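Local coordinates for dihydroorotase (Agrobacterium tumefaciens, PDB 2OGJ), which hydrolyses acetyl esters, deacetylating acetyl-(R)-mandelate in vitro, as a binuclear-zinc member of the amidohydrolase superfamily built on a TIM barrel, at residues F132-L135 with G139-A142; H180-S185 with M206-E211; E218-L223 with D227-C232. All blocks are in the same frame, centred on the assembly; numbering follows the deposited sequence.

How the contacts relate
The three contacts come one after another along the chain, all in the TIM-barrel part of the amidohydrolase. Contact 1 lies at the end of strand 128-132 and in the loop that follows; its centre is about 13 Å from that of contact 2 and 18 Å from that of contact 3. It touches contact 2 where F132 CE1 packs on M206 CB at 3.7 Å. Contacts 2 and 3, centres about 12 Å apart, share a parallel sheet in which strands 206-209 and 228-230 are neighbours, connected by helix 216-222. H208 of contact 2 and H231 of contact 3 bind the same zinc, so neighbouring strand ends supply two of its ligands and carboxylated K175 another.

Contact 1 (F132-L135 with G139-A142); sequences FLNL and GLVA
The side-chain amide of N134 is the flat group here, and two residues of 139-142 meet its nitrogen. G139 CA stands above one side of the amide plane, 4.2 Å from N134 ND2. L140 CD2 approaches from beyond the end of the group, 3.8 Å from N134 ND2 and nearly straight on from the CG-ND2 bond (angle about 157°), though tilted out of the plane toward the side where G139 lies. The two side chains cross at about a right angle. N134 has CG anti to the backbone N (chi1 -161°), which directs the amide toward G139 and L140. L140 has its CG beside the backbone N instead (chi1 -46°), and from there it brings a methyl back to the asparagine.

The setting is the loop that follows strand 128-132 of the TIM barrel, at the strand ends where this family builds its metal site. The loop doubles back within a few residues, bringing N134 CA to 5.8 Å from G139 CA. G139, where the chain comes back alongside N134, has a positive phi, which by itself favours glycine.

Across the contact the meeting is purely van der Waals, and the buried amide finds its polar partners outside the two segments. N134 OD1 accepts from G136 N, while ND2 is hydrogen-bonded to both G107 O and E148 OE1. Three bonds thus fix the rotation of the amide, so L140 packs against a group that is already held. L140 also touches E148 and the zinc ligand H79, with its side chain about 6 Å from a zinc ion, while beyond it V141 packs on V141 of the second subunit.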
ATOM      1  N   PHE A 132      10.541  -8.412  26.765  1.00 38.82           N
ATOM      2  CA  PHE A 132       9.726  -9.121  25.799  1.00 39.39           C
ATOM      3  C   PHE A 132      10.225  -8.499  24.498  1.00 37.26           C
ATOM      4  O   PHE A 132      10.295  -7.276  24.387  1.00 36.14           O
ATOM      5  CB  PHE A 132       8.238  -8.795  25.980  1.00 42.56           C
ATOM      6  CG  PHE A 132       7.559  -9.572  27.082  1.00 45.92           C
ATOM      7  CD1 PHE A 132       7.074 -10.855  26.856  1.00 46.39           C
ATOM      8  CD2 PHE A 132       7.379  -8.997  28.345  1.00 47.12           C
ATOM      9  CE1 PHE A 132       6.411 -11.554  27.879  1.00 49.36           C
ATOM     10  CE2 PHE A 132       6.716  -9.686  29.379  1.00 47.56           C
ATOM     11  CZ  PHE A 132       6.234 -10.959  29.150  1.00 48.00           C
ATOM     12  N   LEU A 133      10.616  -9.323  23.535  1.00 37.43           N
ATOM     13  CA  LEU A 133      11.082  -8.797  22.263  1.00 38.13           C
ATOM     14  C   LEU A 133       9.857  -8.503  21.400  1.00 39.51           C
ATOM     15  O   LEU A 133       8.956  -9.328  21.261  1.00 39.80           O
ATOM     16  CB  LEU A 133      11.985  -9.805  21.560  1.00 38.57           C
ATOM     17  CG  LEU A 133      12.779  -9.299  20.344  1.00 39.73           C
ATOM     18  CD1 LEU A 133      13.728  -8.202  20.785  1.00 36.19           C
ATOM     19  CD2 LEU A 133      13.549 -10.472  19.692  1.00 38.08           C
ATOM     20  N   ASN A 134       9.820  -7.309  20.829  1.00 40.08           N
ATOM     21  CA  ASN A 134       8.709  -6.928  19.978  1.00 39.69           C
ATOM     22  C   ASN A 134       8.785  -7.726  18.679  1.00 39.80           C
ATOM     23  O   ASN A 134       9.872  -7.981  18.170  1.00 38.46           O
ATOM     24  CB  ASN A 134       8.758  -5.432  19.679  1.00 38.84           C
ATOM     25  CG  ASN A 134       7.429  -4.893  19.211  1.00 37.70           C
ATOM     26  OD1 ASN A 134       6.812  -5.428  18.297  1.00 41.49           O
ATOM     27  ND2 ASN A 134       6.981  -3.824  19.838  1.00 38.48           N
ATOM     28  N   LEU A 135       7.620  -8.130  18.170  1.00 41.25           N
ATOM     29  CA  LEU A 135       7.513  -8.900  16.933  1.00 41.00           C
ATOM     30  C   LEU A 135       8.013  -7.996  15.811  1.00 41.16           C
ATOM     31  O   LEU A 135       8.619  -8.465  14.840  1.00 42.40           O
ATOM     32  CB  LEU A 135       6.052  -9.290  16.681  1.00 39.88           C
ATOM     33  CG  LEU A 135       5.710 -10.525  15.852  1.00 39.07           C
ATOM     34  CD1 LEU A 135       4.473 -10.244  15.054  1.00 36.86           C
ATOM     35  CD2 LEU A 135       6.827 -10.875  14.928  1.00 39.20           C
ATOM     36  N   GLY A 139      10.786  -1.840  17.075  1.00 40.51           N
ATOM     37  CA  GLY A 139      10.294  -1.621  18.424  1.00 40.38           C
ATOM     38  C   GLY A 139       9.482  -0.337  18.525  1.00 41.24           C
ATOM     39  O   GLY A 139       8.762   0.037  17.570  1.00 39.89           O
ATOM     40  N   LEU A 140       9.624   0.357  19.661  1.00 39.96           N
ATOM     41  CA  LEU A 140       8.871   1.587  19.916  1.00 39.31           C
ATOM     42  C   LEU A 140       9.661   2.893  19.813  1.00 38.47           C
ATOM     43  O   LEU A 140       9.446   3.802  20.609  1.00 37.87           O
ATOM     44  CB  LEU A 140       8.190   1.488  21.296  1.00 37.17           C
ATOM     45  CG  LEU A 140       7.479   0.143  21.550  1.00 37.63           C
ATOM     46  CD1 LEU A 140       6.863   0.108  22.936  1.00 34.72           C
ATOM     47  CD2 LEU A 140       6.410  -0.076  20.494  1.00 34.07           C
ATOM     48  N   VAL A 141      10.552   2.996  18.829  1.00 38.35           N
ATOM     49  CA  VAL A 141      11.343   4.209  18.660  1.00 39.07           C
ATOM     50  C   VAL A 141      10.457   5.434  18.612  1.00 38.83           C
ATOM     51  O   VAL A 141      10.670   6.374  19.367  1.00 40.26           O
ATOM     52  CB  VAL A 141      12.176   4.219  17.368  1.00 39.59           C
ATOM     53  CG1 VAL A 141      13.625   4.131  17.704  1.00 40.17           C
ATOM     54  CG2 VAL A 141      11.764   3.083  16.455  1.00 38.81           C
ATOM     55  N   ALA A 142       9.478   5.422  17.710  1.00 38.79           N
ATOM     56  CA  ALA A 142       8.540   6.536  17.546  1.00 38.40           C
ATOM     57  C   ALA A 142       7.154   5.998  17.877  1.00 40.16           C
ATOM     58  O   ALA A 142       6.226   6.100  17.085  1.00 38.58           O
ATOM     59  CB  ALA A 142       8.589   7.040  16.112  1.00 37.72           C
TER

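Contact 2 (H180-S185 with M206-E211). With ZN (zinc ion), chain H.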
ATOM      1  N   HIS A 180      -5.504  -1.448  15.933  1.00 51.38           N
ATOM      2  CA  HIS A 180      -5.385  -0.756  14.659  1.00 50.98           C
ATOM      3  C   HIS A 180      -4.470   0.464  14.630  1.00 51.26           C
ATOM      4  O   HIS A 180      -3.999   0.880  13.557  1.00 50.32           O
ATOM      5  CB  HIS A 180      -6.774  -0.456  14.071  1.00 48.36           C
ATOM      6  CG  HIS A 180      -7.505   0.674  14.716  1.00 47.28           C
ATOM      7  ND1 HIS A 180      -7.068   1.980  14.645  1.00 47.09           N
ATOM      8  CD2 HIS A 180      -8.706   0.713  15.340  1.00 45.72           C
ATOM      9  CE1 HIS A 180      -7.972   2.772  15.194  1.00 48.16           C
ATOM     10  NE2 HIS A 180      -8.976   2.029  15.623  1.00 46.34           N
ATOM     11  N   VAL A 181      -4.174   1.004  15.805  1.00 51.36           N
ATOM     12  CA  VAL A 181      -3.276   2.140  15.878  1.00 51.49           C
ATOM     13  C   VAL A 181      -1.890   1.662  15.473  1.00 52.32           C
ATOM     14  O   VAL A 181      -1.119   2.418  14.875  1.00 52.92           O
ATOM     15  CB  VAL A 181      -3.239   2.719  17.302  1.00 51.70           C
ATOM     16  CG1 VAL A 181      -1.913   3.449  17.570  1.00 49.17           C
ATOM     17  CG2 VAL A 181      -4.417   3.667  17.476  1.00 50.82           C
ATOM     18  N   ILE A 182      -1.586   0.400  15.783  1.00 51.85           N
ATOM     19  CA  ILE A 182      -0.290  -0.176  15.449  1.00 52.48           C
ATOM     20  C   ILE A 182      -0.381  -0.996  14.164  1.00 54.22           C
ATOM     21  O   ILE A 182       0.249  -0.667  13.155  1.00 54.78           O
ATOM     22  CB  ILE A 182       0.249  -1.132  16.556  1.00 51.12           C
ATOM     23  CG1 ILE A 182       0.399  -0.406  17.900  1.00 51.51           C
ATOM     24  CG2 ILE A 182       1.582  -1.722  16.108  1.00 48.40           C
ATOM     25  CD1 ILE A 182      -0.911  -0.236  18.677  1.00 48.51           C
ATOM     26  N   THR A 183      -1.168  -2.071  14.212  1.00 54.45           N
ATOM     27  CA  THR A 183      -1.307  -2.955  13.074  1.00 53.40           C
ATOM     28  C   THR A 183      -2.238  -2.458  11.988  1.00 52.28           C
ATOM     29  O   THR A 183      -2.395  -3.114  10.965  1.00 51.20           O
ATOM     30  CB  THR A 183      -1.720  -4.369  13.520  1.00 54.21           C
ATOM     31  OG1 THR A 183      -2.813  -4.301  14.439  1.00 54.89           O
ATOM     32  CG2 THR A 183      -0.555  -5.051  14.193  1.00 55.26           C
ATOM     33  N   GLY A 184      -2.855  -1.300  12.197  1.00 52.02           N
ATOM     34  CA  GLY A 184      -3.732  -0.762  11.171  1.00 53.56           C
ATOM     35  C   GLY A 184      -4.888  -1.628  10.684  1.00 54.54           C
ATOM     36  O   GLY A 184      -5.849  -1.867  11.424  1.00 54.40           O
ATOM     37  N   SER A 185      -4.806  -2.101   9.441  1.00 54.43           N
ATOM     38  CA  SER A 185      -5.888  -2.900   8.880  1.00 53.90           C
ATOM     39  C   SER A 185      -5.725  -4.410   8.790  1.00 54.19           C
ATOM     40  O   SER A 185      -6.716  -5.084   8.522  1.00 55.01           O
ATOM     41  CB  SER A 185      -6.271  -2.380   7.483  1.00 54.02           C
ATOM     42  OG  SER A 185      -6.917  -1.116   7.527  1.00 51.71           O
HETATM   43  N   MSE A 206       3.197 -12.083  25.033  1.00 46.76           N
HETATM   44  CA  MSE A 206       2.379 -11.076  25.715  1.00 45.03           C
HETATM   45  C   MSE A 206       1.672 -10.259  24.650  1.00 44.99           C
HETATM   46  O   MSE A 206       2.321  -9.636  23.806  1.00 45.04           O
HETATM   47  CB  MSE A 206       3.237 -10.149  26.603  1.00 47.35           C
HETATM   48  CG  MSE A 206       2.451  -8.974  27.243  1.00 46.92           C
HETATM   49 SE   MSE A 206       3.357  -7.922  28.422  1.00 63.01          SE
HETATM   50  CE  MSE A 206       3.756  -6.670  27.422  1.00 43.96           C
ATOM     51  N   VAL A 207       0.342 -10.260  24.673  1.00 43.76           N
ATOM     52  CA  VAL A 207      -0.384  -9.511  23.662  1.00 43.14           C
ATOM     53  C   VAL A 207      -1.266  -8.398  24.207  1.00 44.02           C
ATOM     54  O   VAL A 207      -2.096  -8.601  25.088  1.00 44.47           O
ATOM     55  CB  VAL A 207      -1.236 -10.447  22.784  1.00 40.83           C
ATOM     56  CG1 VAL A 207      -1.621  -9.744  21.497  1.00 38.31           C
ATOM     57  CG2 VAL A 207      -0.457 -11.707  22.472  1.00 40.97           C
ATOM     58  N   HIS A 208      -1.067  -7.212  23.651  1.00 45.50           N
ATOM     59  CA  HIS A 208      -1.806  -6.013  24.014  1.00 47.28           C
ATOM     60  C   HIS A 208      -3.075  -5.964  23.171  1.00 48.20           C
ATOM     61  O   HIS A 208      -3.072  -6.326  21.988  1.00 48.63           O
ATOM     62  CB  HIS A 208      -0.864  -4.775  23.838  1.00 46.53           C
ATOM     63  CG  HIS A 208      -1.440  -3.599  23.095  1.00 48.46           C
ATOM     64  ND1 HIS A 208      -1.062  -2.302  23.379  1.00 49.67           N
ATOM     65  CD2 HIS A 208      -2.282  -3.512  22.033  1.00 49.28           C
ATOM     66  CE1 HIS A 208      -1.645  -1.473  22.532  1.00 48.88           C
ATOM     67  NE2 HIS A 208      -2.391  -2.182  21.705  1.00 47.82           N
ATOM     68  N   VAL A 209      -4.169  -5.557  23.800  1.00 48.44           N
ATOM     69  CA  VAL A 209      -5.442  -5.459  23.115  1.00 49.32           C
ATOM     70  C   VAL A 209      -5.975  -4.027  23.232  1.00 50.25           C
ATOM     71  O   VAL A 209      -5.834  -3.391  24.272  1.00 50.50           O
ATOM     72  CB  VAL A 209      -6.469  -6.456  23.711  1.00 48.34           C
ATOM     73  CG1 VAL A 209      -5.875  -7.859  23.743  1.00 47.14           C
ATOM     74  CG2 VAL A 209      -6.888  -6.014  25.096  1.00 47.77           C
ATOM     75  N   GLY A 210      -6.570  -3.520  22.155  1.00 51.34           N
ATOM     76  CA  GLY A 210      -7.109  -2.169  22.171  1.00 52.69           C
ATOM     77  C   GLY A 210      -8.171  -1.994  21.109  1.00 53.24           C
ATOM     78  O   GLY A 210      -8.997  -2.880  20.911  1.00 54.65           O
ATOM     79  N   GLU A 211      -8.138  -0.858  20.421  1.00 54.17           N
ATOM     80  CA  GLU A 211      -9.097  -0.559  19.366  1.00 55.65           C
ATOM     81  C   GLU A 211      -9.268  -1.817  18.512  1.00 56.71           C
ATOM     82  O   GLU A 211      -8.356  -2.211  17.783  1.00 53.76           O
ATOM     83  CB  GLU A 211      -8.598   0.611  18.507  1.00 58.10           C
ATOM     84  CG  GLU A 211      -7.658   1.578  19.223  1.00 58.56           C
ATOM     85  CD  GLU A 211      -6.325   0.926  19.571  1.00 60.29           C
ATOM     86  OE1 GLU A 211      -5.486   0.694  18.666  1.00 58.90           O
ATOM     87  OE2 GLU A 211      -6.124   0.634  20.764  1.00 62.59           O
TER
HETATM   88 ZN    ZN H 419       0.257  -1.511  25.176  1.00 60.42          ZN
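Two backbone N-H groups of the short, loosely formed helical turn 180-183 face E211. H180 N gives a weak but nearly straight bond to the backbone E211 O (3.5 Å, 167°). V181 N points at the carboxylate, to E211 OE1 at 3.2 Å, although the position of that oxygen is doubtful. The E211 chain, bent at chi2 (67°), turns the carboxylate back toward the helix.

A CH-pi contact is made one atom nearer the backbone: E211 CG sits over one face of the H180 imidazole, 4.1 Å from the ring centroid and displaced toward the rim. Ring and carboxylate planes stand 77° apart.

Apolar packing is slight. I182 CD1 meets the H208 ring obliquely, 3.9 Å from H208 NE2, the two side chains coming from opposite directions.

Metal binding completes the set. H208 ND1 coordinates zinc at 2.4 Å, a site shared with H231 and carboxylated K175.

The polar links across the contact, weak or doubtful as modelled, thus all run to E211, whereas the zinc ligand H208 meets 180-185 through the apolar I182 CD1, while its NE2 is paired weakly with S179 OG and its ND1 with zinc.

Contact 3 (E218-L223 with D227-C232); sequences EVLEIL and DVVTHC. With ZN (zinc ion), chain H.
L223 overlaps D227 at a slant: its CG comes to 3.7 Å from D227 CB and 3.4 Å from D227 OD1. The firmer apolar contact is made by L220, whose CD1 arrives at about a right angle, 3.5 Å from V229 CG2. With CG1 anti to the backbone N (chi1 167°), V229 turns CG2 to L220. L223 CD2 also points toward V229 but is modelled too close to it, so that detail is doubtful. The packing between the helix end and the strand is apolar apart from the aspartate.

D227 is buried, yet its carboxylate is well supplied: OD1 forms a salt bridge with K195 NZ and takes G224 N, and OD2 accepts from M205 N. The carboxylate is probably kept ionised by these partners, and the leucine covers its CB and OD1.

Farther along the strand, T230 CG2 stands 4.0 Å above the centre of the H231 ring, whose NE2 binds zinc at 2.5 Å.

This is the second half of a beta-alpha-beta unit of the barrel, strand 206-209, helix 216-222, strand 228-230. L223 also packs on V207 of the first strand, while L220 also touches L247, L250 and A251 of helix 245-253.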
ATOM      1  N   GLU A 218     -10.482 -12.560  19.238  1.00 57.78           N
ATOM      2  CA  GLU A 218      -9.637 -13.317  18.330  1.00 57.81           C
ATOM      3  C   GLU A 218      -8.311 -13.686  18.965  1.00 56.09           C
ATOM      4  O   GLU A 218      -7.827 -14.800  18.790  1.00 55.12           O
ATOM      5  CB  GLU A 218      -9.408 -12.514  17.041  1.00 59.67           C
ATOM      6  CG  GLU A 218     -10.591 -12.524  16.091  1.00 61.66           C
ATOM      7  CD  GLU A 218     -10.352 -11.678  14.849  1.00 64.07           C
ATOM      8  OE1 GLU A 218     -10.753 -12.111  13.742  1.00 65.59           O
ATOM      9  OE2 GLU A 218      -9.775 -10.574  14.978  1.00 64.43           O
ATOM     10  N   VAL A 219      -7.729 -12.746  19.702  1.00 55.80           N
ATOM     11  CA  VAL A 219      -6.450 -12.970  20.359  1.00 55.73           C
ATOM     12  C   VAL A 219      -6.538 -14.080  21.402  1.00 56.31           C
ATOM     13  O   VAL A 219      -5.692 -14.970  21.433  1.00 56.67           O
ATOM     14  CB  VAL A 219      -5.939 -11.691  21.032  1.00 55.64           C
ATOM     15  CG1 VAL A 219      -4.586 -11.959  21.682  1.00 55.81           C
ATOM     16  CG2 VAL A 219      -5.838 -10.579  20.011  1.00 52.86           C
ATOM     17  N   LEU A 220      -7.541 -14.017  22.273  1.00 56.51           N
ATOM     18  CA  LEU A 220      -7.741 -15.056  23.285  1.00 57.91           C
ATOM     19  C   LEU A 220      -7.856 -16.459  22.642  1.00 58.84           C
ATOM     20  O   LEU A 220      -7.453 -17.472  23.229  1.00 57.98           O
ATOM     21  CB  LEU A 220      -9.009 -14.742  24.086  1.00 57.61           C
ATOM     22  CG  LEU A 220      -8.910 -13.988  25.423  1.00 58.29           C
ATOM     23  CD1 LEU A 220      -7.801 -12.945  25.393  1.00 57.74           C
ATOM     24  CD2 LEU A 220     -10.260 -13.347  25.726  1.00 55.67           C
ATOM     25  N   GLU A 221      -8.418 -16.504  21.434  1.00 60.05           N
ATOM     26  CA  GLU A 221      -8.587 -17.760  20.696  1.00 60.25           C
ATOM     27  C   GLU A 221      -7.228 -18.354  20.312  1.00 58.72           C
ATOM     28  O   GLU A 221      -6.973 -19.530  20.551  1.00 57.63           O
ATOM     29  CB  GLU A 221      -9.404 -17.537  19.413  1.00 63.20           C
ATOM     30  CG  GLU A 221     -10.814 -16.949  19.589  1.00 67.63           C
ATOM     31  CD  GLU A 221     -11.852 -17.961  20.075  1.00 70.23           C
ATOM     32  OE1 GLU A 221     -11.629 -19.178  19.879  1.00 70.61           O
ATOM     33  OE2 GLU A 221     -12.898 -17.539  20.634  1.00 70.62           O
ATOM     34  N   ILE A 222      -6.362 -17.539  19.713  1.00 56.93           N
ATOM     35  CA  ILE A 222      -5.038 -17.993  19.292  1.00 56.72           C
ATOM     36  C   ILE A 222      -4.033 -18.221  20.435  1.00 55.87           C
ATOM     37  O   ILE A 222      -3.101 -19.010  20.297  1.00 57.17           O
ATOM     38  CB  ILE A 222      -4.445 -17.023  18.214  1.00 56.54           C
ATOM     39  CG1 ILE A 222      -2.930 -17.146  18.152  1.00 56.70           C
ATOM     40  CG2 ILE A 222      -4.859 -15.618  18.486  1.00 59.95           C
ATOM     41  CD1 ILE A 222      -2.468 -18.359  17.383  1.00 62.14           C
ATOM     42  N   LEU A 223      -4.222 -17.559  21.567  1.00 54.55           N
ATOM     43  CA  LEU A 223      -3.313 -17.728  22.697  1.00 53.79           C
ATOM     44  C   LEU A 223      -3.444 -19.096  23.360  1.00 53.11           C
ATOM     45  O   LEU A 223      -4.359 -19.857  23.062  1.00 53.27           O
ATOM     46  CB  LEU A 223      -3.564 -16.638  23.738  1.00 54.95           C
ATOM     47  CG  LEU A 223      -2.709 -15.371  23.678  1.00 55.13           C
ATOM     48  CD1 LEU A 223      -2.640 -14.803  22.272  1.00 55.13           C
ATOM     49  CD2 LEU A 223      -3.299 -14.369  24.636  1.00 55.23           C
ATOM     50  N   ASP A 227       0.756 -17.827  27.950  1.00 48.86           N
ATOM     51  CA  ASP A 227       0.668 -16.574  27.214  1.00 47.29           C
ATOM     52  C   ASP A 227       0.045 -15.515  28.113  1.00 45.97           C
ATOM     53  O   ASP A 227      -0.668 -15.823  29.075  1.00 45.89           O
ATOM     54  CB  ASP A 227      -0.172 -16.734  25.944  1.00 47.37           C
ATOM     55  CG  ASP A 227       0.610 -17.326  24.790  1.00 48.71           C
ATOM     56  OD1 ASP A 227      -0.004 -17.497  23.720  1.00 51.13           O
ATOM     57  OD2 ASP A 227       1.823 -17.613  24.936  1.00 48.88           O
ATOM     58  N   VAL A 228       0.283 -14.262  27.770  1.00 43.32           N
ATOM     59  CA  VAL A 228      -0.217 -13.172  28.582  1.00 41.17           C
ATOM     60  C   VAL A 228      -0.990 -12.144  27.763  1.00 39.68           C
ATOM     61  O   VAL A 228      -0.586 -11.792  26.657  1.00 38.15           O
ATOM     62  CB  VAL A 228       0.989 -12.457  29.294  1.00 42.06           C
ATOM     63  CG1 VAL A 228       0.494 -11.348  30.221  1.00 42.90           C
ATOM     64  CG2 VAL A 228       1.838 -13.484  30.058  1.00 37.66           C
ATOM     65  N   VAL A 229      -2.109 -11.670  28.305  1.00 39.52           N
ATOM     66  CA  VAL A 229      -2.898 -10.638  27.644  1.00 40.26           C
ATOM     67  C   VAL A 229      -2.780  -9.432  28.568  1.00 41.49           C
ATOM     68  O   VAL A 229      -3.261  -9.446  29.704  1.00 43.23           O
ATOM     69  CB  VAL A 229      -4.396 -11.013  27.522  1.00 39.08           C
ATOM     70  CG1 VAL A 229      -5.205  -9.791  27.135  1.00 34.97           C
ATOM     71  CG2 VAL A 229      -4.580 -12.160  26.539  1.00 38.01           C
ATOM     72  N   THR A 230      -2.115  -8.388  28.093  1.00 41.53           N
ATOM     73  CA  THR A 230      -1.966  -7.187  28.890  1.00 40.72           C
ATOM     74  C   THR A 230      -3.096  -6.241  28.480  1.00 39.73           C
ATOM     75  O   THR A 230      -3.550  -6.270  27.336  1.00 37.02           O
ATOM     76  CB  THR A 230      -0.564  -6.545  28.684  1.00 39.02           C
ATOM     77  OG1 THR A 230      -0.390  -5.483  29.628  1.00 36.44           O
ATOM     78  CG2 THR A 230      -0.405  -6.017  27.258  1.00 37.30           C
ATOM     79  N   HIS A 231      -3.536  -5.419  29.435  1.00 39.73           N
ATOM     80  CA  HIS A 231      -4.640  -4.476  29.273  1.00 39.87           C
ATOM     81  C   HIS A 231      -5.944  -5.250  29.485  1.00 41.00           C
ATOM     82  O   HIS A 231      -7.009  -4.837  29.042  1.00 41.55           O
ATOM     83  CB  HIS A 231      -4.631  -3.839  27.884  1.00 39.90           C
ATOM     84  CG  HIS A 231      -3.358  -3.120  27.552  1.00 43.91           C
ATOM     85  ND1 HIS A 231      -2.556  -2.536  28.511  1.00 46.21           N
ATOM     86  CD2 HIS A 231      -2.778  -2.839  26.361  1.00 43.16           C
ATOM     87  CE1 HIS A 231      -1.539  -1.926  27.929  1.00 42.63           C
ATOM     88  NE2 HIS A 231      -1.651  -2.094  26.625  1.00 44.53           N
ATOM     89  N   CYS A 232      -5.843  -6.372  30.189  1.00 42.31           N
ATOM     90  CA  CYS A 232      -6.980  -7.263  30.442  1.00 44.56           C
ATOM     91  C   CYS A 232      -8.268  -6.582  30.886  1.00 46.06           C
ATOM     92  O   CYS A 232      -9.362  -7.021  30.519  1.00 45.84           O
ATOM     93  CB  CYS A 232      -6.597  -8.312  31.490  1.00 43.83           C
ATOM     94  SG  CYS A 232      -6.343  -7.609  33.111  1.00 43.85           S
TER
HETATM   95 ZN    ZN H 419       0.257  -1.511  25.176  1.00 60.42          ZN